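Local coordinates for putative oxidoreductase with NAD(P)-binding Rossmann-fold domain (Clostridium difficile, PDB 3UUW), which probably catalyses an NAD(P)-dependent oxidation or reduction on a substrate not yet identified, as in the GFO/IDH/MocA family, at residues A[118-130]-A[266-280]. Sequence-based numbering, arbitrary orientation. Where two conformers were deposited one is given.
Sequences LNLMVGFNRRFCP and QKGFEDISNHFIDCI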
loop_
_atom_site.group_PDB
_atom_site.type_symbol
_atom_site.label_atom_id
_atom_site.label_comp_id
_atom_site.label_asym_id
_atom_site.label_seq_id
_atom_site.Cartn_x
_atom_site.Cartn_y
_atom_site.Cartn_z
ATOM N N LEU A 118 15.767 12.627 43.492
ATOM C CA LEU A 118 14.921 11.590 42.921
ATOM C C LEU A 118 14.528 11.938 41.489
ATOM O O LEU A 118 14.436 13.113 41.125
ATOM C CB LEU A 118 13.651 11.448 43.752
ATOM C CG LEU A 118 13.856 11.008 45.192
ATOM C CD1 LEU A 118 12.536 11.152 45.964
ATOM C CD2 LEU A 118 14.390 9.572 45.271
ATOM N N ASN A 119 14.318 10.910 40.675
ATOM C CA ASN A 119 13.875 11.091 39.309
ATOM C C ASN A 119 12.359 11.118 39.270
ATOM O O ASN A 119 11.688 10.250 39.865
ATOM C CB ASN A 119 14.370 9.954 38.411
ATOM C CG ASN A 119 15.868 9.982 38.207
ATOM O OD1 ASN A 119 16.481 11.058 38.208
ATOM N ND2 ASN A 119 16.470 8.798 38.019
ATOM N N LEU A 120 11.840 12.156 38.638
ATOM C CA LEU A 120 10.402 12.312 38.390
ATOM C C LEU A 120 10.310 12.366 36.882
ATOM O O LEU A 120 10.757 13.344 36.280
ATOM C CB LEU A 120 9.884 13.610 39.031
ATOM C CG LEU A 120 8.423 13.986 38.764
ATOM C CD1 LEU A 120 7.480 12.894 39.201
ATOM C CD2 LEU A 120 8.098 15.339 39.467
ATOM N N MET A 121 9.807 11.287 36.278
ATOM C CA MET A 121 9.744 11.156 34.821
ATOM C C MET A 121 8.301 11.071 34.341
ATOM O O MET A 121 7.491 10.336 34.925
ATOM C CB MET A 121 10.458 9.886 34.392
ATOM C CG MET A 121 10.673 9.741 32.908
ATOM S SD MET A 121 11.501 8.167 32.574
ATOM C CE MET A 121 11.805 8.359 30.804
ATOM N N VAL A 122 7.998 11.783 33.252
ATOM C CA VAL A 122 6.681 11.751 32.625
ATOM C C VAL A 122 6.740 10.838 31.407
ATOM O O VAL A 122 7.702 10.863 30.618
ATOM C CB VAL A 122 6.191 13.163 32.248
ATOM C CG1 VAL A 122 4.896 13.097 31.466
ATOM C CG2 VAL A 122 6.041 14.022 33.551
ATOM N N GLY A 123 5.684 10.033 31.258
ATOM C CA GLY A 123 5.628 8.978 30.260
ATOM C C GLY A 123 5.326 9.381 28.840
ATOM O O GLY A 123 4.264 9.001 28.259
ATOM N N PHE A 124 6.242 10.134 28.247
ATOM C CA PHE A 124 6.102 10.494 26.835
ATOM C C PHE A 124 6.699 9.361 26.023
ATOM O O PHE A 124 7.822 9.445 25.518
ATOM C CB PHE A 124 6.739 11.863 26.531
ATOM C CG PHE A 124 5.975 13.020 27.109
ATOM C CD1 PHE A 124 4.695 13.321 26.646
ATOM C CD2 PHE A 124 6.530 13.826 28.082
ATOM C CE1 PHE A 124 3.998 14.353 27.177
ATOM C CE2 PHE A 124 5.820 14.869 28.604
ATOM C CZ PHE A 124 4.560 15.135 28.144
ATOM N N ASN A 125 5.928 8.277 25.899
ATOM C CA ASN A 125 6.417 7.069 25.242
ATOM C C ASN A 125 6.907 7.259 23.808
ATOM O O ASN A 125 7.809 6.545 23.357
ATOM C CB ASN A 125 5.375 5.945 25.301
ATOM C CG ASN A 125 4.078 6.350 24.681
ATOM O OD1 ASN A 125 3.368 7.195 25.236
ATOM N ND2 ASN A 125 3.773 5.804 23.497
ATOM N N ARG A 126 6.333 8.225 23.093
ATOM C CA ARG A 126 6.699 8.436 21.699
ATOM C C ARG A 126 8.181 8.797 21.525
ATOM O O ARG A 126 8.767 8.479 20.501
ATOM C CB ARG A 126 5.745 9.442 21.052
ATOM C CG ARG A 126 4.391 8.876 20.832
ATOM C CD ARG A 126 3.355 9.942 20.637
ATOM N NE ARG A 126 2.080 9.327 20.325
ATOM C CZ ARG A 126 1.332 8.672 21.197
ATOM N NH1 ARG A 126 1.684 8.580 22.476
ATOM N NH2 ARG A 126 0.193 8.111 20.786
ATOM N N ARG A 127 8.797 9.416 22.540
ATOM C CA ARG A 127 10.234 9.709 22.494
ATOM C C ARG A 127 11.097 8.440 22.475
ATOM O O ARG A 127 12.306 8.493 22.184
ATOM C CB ARG A 127 10.641 10.597 23.655
ATOM C CG ARG A 127 9.929 11.916 23.741
ATOM C CD ARG A 127 10.721 12.828 24.651
ATOM N NE ARG A 127 10.008 14.023 25.071
ATOM C CZ ARG A 127 10.572 15.031 25.736
ATOM N NH1 ARG A 127 11.879 15.042 25.975
ATOM N NH2 ARG A 127 9.838 16.067 26.119
ATOM N N PHE A 128 10.481 7.300 22.802
ATOM C CA PHE A 128 11.145 6.005 22.823
ATOM C C PHE A 128 10.586 5.029 21.788
ATOM O O PHE A 128 10.980 3.855 21.745
ATOM C CB PHE A 128 11.058 5.389 24.230
ATOM C CG PHE A 128 11.905 6.087 25.238
ATOM C CD1 PHE A 128 11.487 7.275 25.801
ATOM C CD2 PHE A 128 13.142 5.588 25.594
ATOM C CE1 PHE A 128 12.265 7.934 26.710
ATOM C CE2 PHE A 128 13.925 6.250 26.509
ATOM C CZ PHE A 128 13.482 7.423 27.062
ATOM N N CYS A 129 9.648 5.509 20.969
ATOM C CA CYS A 129 9.089 4.709 19.890
ATOM C C CYS A 129 10.252 4.373 18.940
ATOM O O CYS A 129 10.878 5.255 18.389
ATOM C CB CYS A 129 7.966 5.485 19.202
ATOM S SG CYS A 129 7.420 4.775 17.637
ATOM N N PRO A 130 10.532 3.091 18.740
ATOM C CA PRO A 130 11.719 2.760 17.938
ATOM C C PRO A 130 11.714 3.380 16.533
ATOM O O PRO A 130 12.742 3.897 16.112
ATOM C CB PRO A 130 11.680 1.238 17.879
ATOM C CG PRO A 130 11.078 0.870 19.202
ATOM C CD PRO A 130 10.006 1.895 19.432
ATOM N N GLN A 266 6.773 -1.619 20.197
ATOM C CA GLN A 266 6.493 -0.745 19.053
ATOM C C GLN A 266 6.192 0.675 19.472
ATOM O O GLN A 266 6.679 1.600 18.851
ATOM C CB GLN A 266 5.288 -1.226 18.246
ATOM C CG GLN A 266 5.423 -2.569 17.572
ATOM C CD GLN A 266 4.092 -3.028 16.983
ATOM O OE1 GLN A 266 3.182 -2.236 16.797
ATOM N NE2 GLN A 266 3.949 -4.345 16.782
ATOM N N LYS A 267 5.369 0.842 20.508
ATOM C CA LYS A 267 4.877 2.170 20.875
ATOM C C LYS A 267 5.834 2.935 21.767
ATOM O O LYS A 267 5.641 4.131 21.982
ATOM C CB LYS A 267 3.529 2.056 21.546
ATOM C CG LYS A 267 2.434 1.452 20.657
ATOM C CD LYS A 267 1.215 1.169 21.490
ATOM C CE LYS A 267 0.165 0.304 20.808
ATOM N NZ LYS A 267 -0.265 0.853 19.475
ATOM N N GLY A 268 6.887 2.282 22.260
ATOM C CA GLY A 268 7.862 2.963 23.109
ATOM C C GLY A 268 7.679 2.731 24.609
ATOM O O GLY A 268 8.510 3.148 25.407
ATOM N N PHE A 269 6.593 2.072 25.001
ATOM C CA PHE A 269 6.341 1.827 26.424
ATOM C C PHE A 269 7.398 0.911 27.036
ATOM O O PHE A 269 7.781 1.085 28.189
ATOM C CB PHE A 269 4.954 1.243 26.651
ATOM C CG PHE A 269 3.850 2.212 26.402
ATOM C CD1 PHE A 269 3.601 3.235 27.320
ATOM C CD2 PHE A 269 3.088 2.155 25.249
ATOM C CE1 PHE A 269 2.592 4.137 27.111
ATOM C CE2 PHE A 269 2.073 3.066 25.013
ATOM C CZ PHE A 269 1.815 4.073 25.938
ATOM N N GLU A 270 7.841 -0.094 26.284
ATOM C CA GLU A 270 8.839 -1.003 26.791
ATOM C C GLU A 270 10.164 -0.291 27.061
ATOM O O GLU A 270 10.737 -0.401 28.158
ATOM C CB GLU A 270 9.006 -2.220 25.838
ATOM C CG GLU A 270 10.027 -3.200 26.304
ATOM C CD GLU A 270 9.975 -4.533 25.567
ATOM O OE1 GLU A 270 11.012 -5.203 25.508
ATOM O OE2 GLU A 270 8.900 -4.922 25.092
ATOM N N ASP A 271 10.622 0.496 26.108
ATOM C CA ASP A 271 11.914 1.134 26.270
ATOM C C ASP A 271 11.877 2.267 27.295
ATOM O O ASP A 271 12.838 2.434 28.055
ATOM C CB ASP A 271 12.460 1.569 24.936
ATOM C CG ASP A 271 12.839 0.368 24.063
ATOM O OD1 ASP A 271 13.293 -0.668 24.629
ATOM O OD2 ASP A 271 12.663 0.448 22.841
ATOM N N ILE A 272 10.770 3.003 27.352
ATOM C CA ILE A 272 10.703 4.112 28.308
ATOM C C ILE A 272 10.683 3.565 29.739
ATOM O O ILE A 272 11.326 4.117 30.631
ATOM C CB ILE A 272 9.527 5.085 28.057
ATOM C CG1 ILE A 272 9.787 6.399 28.806
ATOM C CG2 ILE A 272 8.134 4.473 28.433
ATOM C CD1 ILE A 272 8.776 7.489 28.481
ATOM N N SER A 273 9.937 2.483 29.954
ATOM C CA SER A 273 9.830 1.907 31.296
ATOM C C SER A 273 11.203 1.339 31.716
ATOM O O SER A 273 11.658 1.539 32.858
ATOM C CB SER A 273 8.705 0.869 31.357
ATOM O OG SER A 273 7.440 1.454 30.988
ATOM N N ASN A 274 11.869 0.626 30.805
ATOM C CA ASN A 274 13.169 0.072 31.115
ATOM C C ASN A 274 14.234 1.145 31.325
ATOM O O ASN A 274 15.138 0.989 32.144
ATOM C CB ASN A 274 13.596 -0.941 30.066
ATOM C CG ASN A 274 12.764 -2.229 30.131
ATOM O OD1 ASN A 274 12.247 -2.592 31.181
ATOM N ND2 ASN A 274 12.663 -2.923 29.005
ATOM N N HIS A 275 14.140 2.239 30.587
ATOM C CA HIS A 275 15.038 3.340 30.750
ATOM C C HIS A 275 14.880 3.972 32.131
ATOM O O HIS A 275 15.868 4.283 32.773
ATOM C CB HIS A 275 14.810 4.379 29.658
ATOM C CG HIS A 275 15.810 5.488 29.675
ATOM N ND1 HIS A 275 17.169 5.261 29.585
ATOM C CD2 HIS A 275 15.657 6.823 29.809
ATOM C CE1 HIS A 275 17.806 6.417 29.630
ATOM N NE2 HIS A 275 16.910 7.380 29.758
ATOM N N PHE A 276 13.644 4.162 32.575
ATOM C CA PHE A 276 13.375 4.674 33.928
ATOM C C PHE A 276 14.132 3.856 34.968
ATOM O O PHE A 276 14.804 4.408 35.840
ATOM C CB PHE A 276 11.852 4.667 34.225
ATOM C CG PHE A 276 11.482 5.125 35.607
ATOM C CD1 PHE A 276 11.586 6.470 35.975
ATOM C CD2 PHE A 276 11.012 4.218 36.545
ATOM C CE1 PHE A 276 11.236 6.887 37.269
ATOM C CE2 PHE A 276 10.649 4.641 37.821
ATOM C CZ PHE A 276 10.763 5.975 38.170
ATOM N N ILE A 277 14.031 2.538 34.878
ATOM C CA ILE A 277 14.725 1.660 35.816
ATOM C C ILE A 277 16.244 1.748 35.660
ATOM O O ILE A 277 16.962 1.823 36.650
ATOM C CB ILE A 277 14.259 0.213 35.632
ATOM C CG1 ILE A 277 12.770 0.071 35.926
ATOM C CG2 ILE A 277 15.071 -0.768 36.486
ATOM C CD1 ILE A 277 12.382 0.323 37.394
ATOM N N ASP A 278 16.720 1.729 34.423
ATOM C CA ASP A 278 18.174 1.796 34.155
ATOM C C ASP A 278 18.793 3.044 34.745
ATOM O O ASP A 278 19.894 3.003 35.281
ATOM C CB ASP A 278 18.465 1.749 32.647
ATOM C CG ASP A 278 18.287 0.359 32.043
ATOM O OD1 ASP A 278 18.257 -0.632 32.791
ATOM O OD2 ASP A 278 18.198 0.267 30.802
ATOM N N CYS A 279 18.085 4.158 34.656
ATOM C CA CYS A 279 18.589 5.425 35.184
ATOM C C CYS A 279 18.731 5.388 36.704
ATOM O O CYS A 279 19.688 5.960 37.263
ATOM C CB CYS A 279 17.720 6.592 34.732
ATOM S SG CYS A 279 17.922 6.997 32.981
ATOM N N ILE A 280 17.796 4.717 37.368
ATOM C CA ILE A 280 17.903 4.511 38.798
ATOM C C ILE A 280 19.148 3.662 39.083
ATOM O O ILE A 280 19.953 3.987 39.962
ATOM C CB ILE A 280 16.650 3.835 39.362
ATOM C CG1 ILE A 280 15.470 4.819 39.302
ATOM C CG2 ILE A 280 16.887 3.390 40.814
ATOM C CD1 ILE A 280 14.066 4.189 39.463
HETATM O O HOH W 1 14.603 7.001 36.644
HETATM O O HOH W 2 13.371 2.798 21.702
#
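Strand 120-122, the last in the order of the parallel Rossmann sheet, and the linker toward helix 130-138 pack against helix 269-280. The chain returns to this domain after strand 251-256, by way of helix 263-267; I272 touching Y94 and F276 meeting F71 edge-to-face show the helix lying on the Rossmann sheet. The axes run nearly antiparallel (170°) and 10.5 Å apart. On the strand, M121 holds CG anti to its backbone N and stays extended, which slides SD past F276 in a Met-aromatic contact (SD to CD1 3.8 Å, oblique to the ring) and presses CE tightly on I272 CG1 at 3.5 Å. I272 also lies over one face of F128, its CA 4.0 Å from the ring centroid, while F128 CZ reaches H275 CD2, the two rings oblique. Farther along, the N125 amide stacks on a face of F269, the planes 13° apart and CG 3.4 Å from CZ. The same amide donates through ND2 to K267 O at 2.9 Å, nearly straight (166°); K267 O lies close to the amide plane, but the donor sits above the carbonyl plane. G268, with positive phi between the two helices, makes CA-H...O contacts from CA to N125 O (3.6 Å) and F128 O (3.5 Å). Y22 meets F269 edge-to-face from helix 16-26. One water joins N119 ND2, which also donates to I284 O, to F276 O; another links F128 O to D271 OD2, whose carboxylate also pairs with K265. M121, F128 and I272 thus form an apolar centre with polar ties at its two ends, and the direct bond and the stack together hold the N125 amide plane.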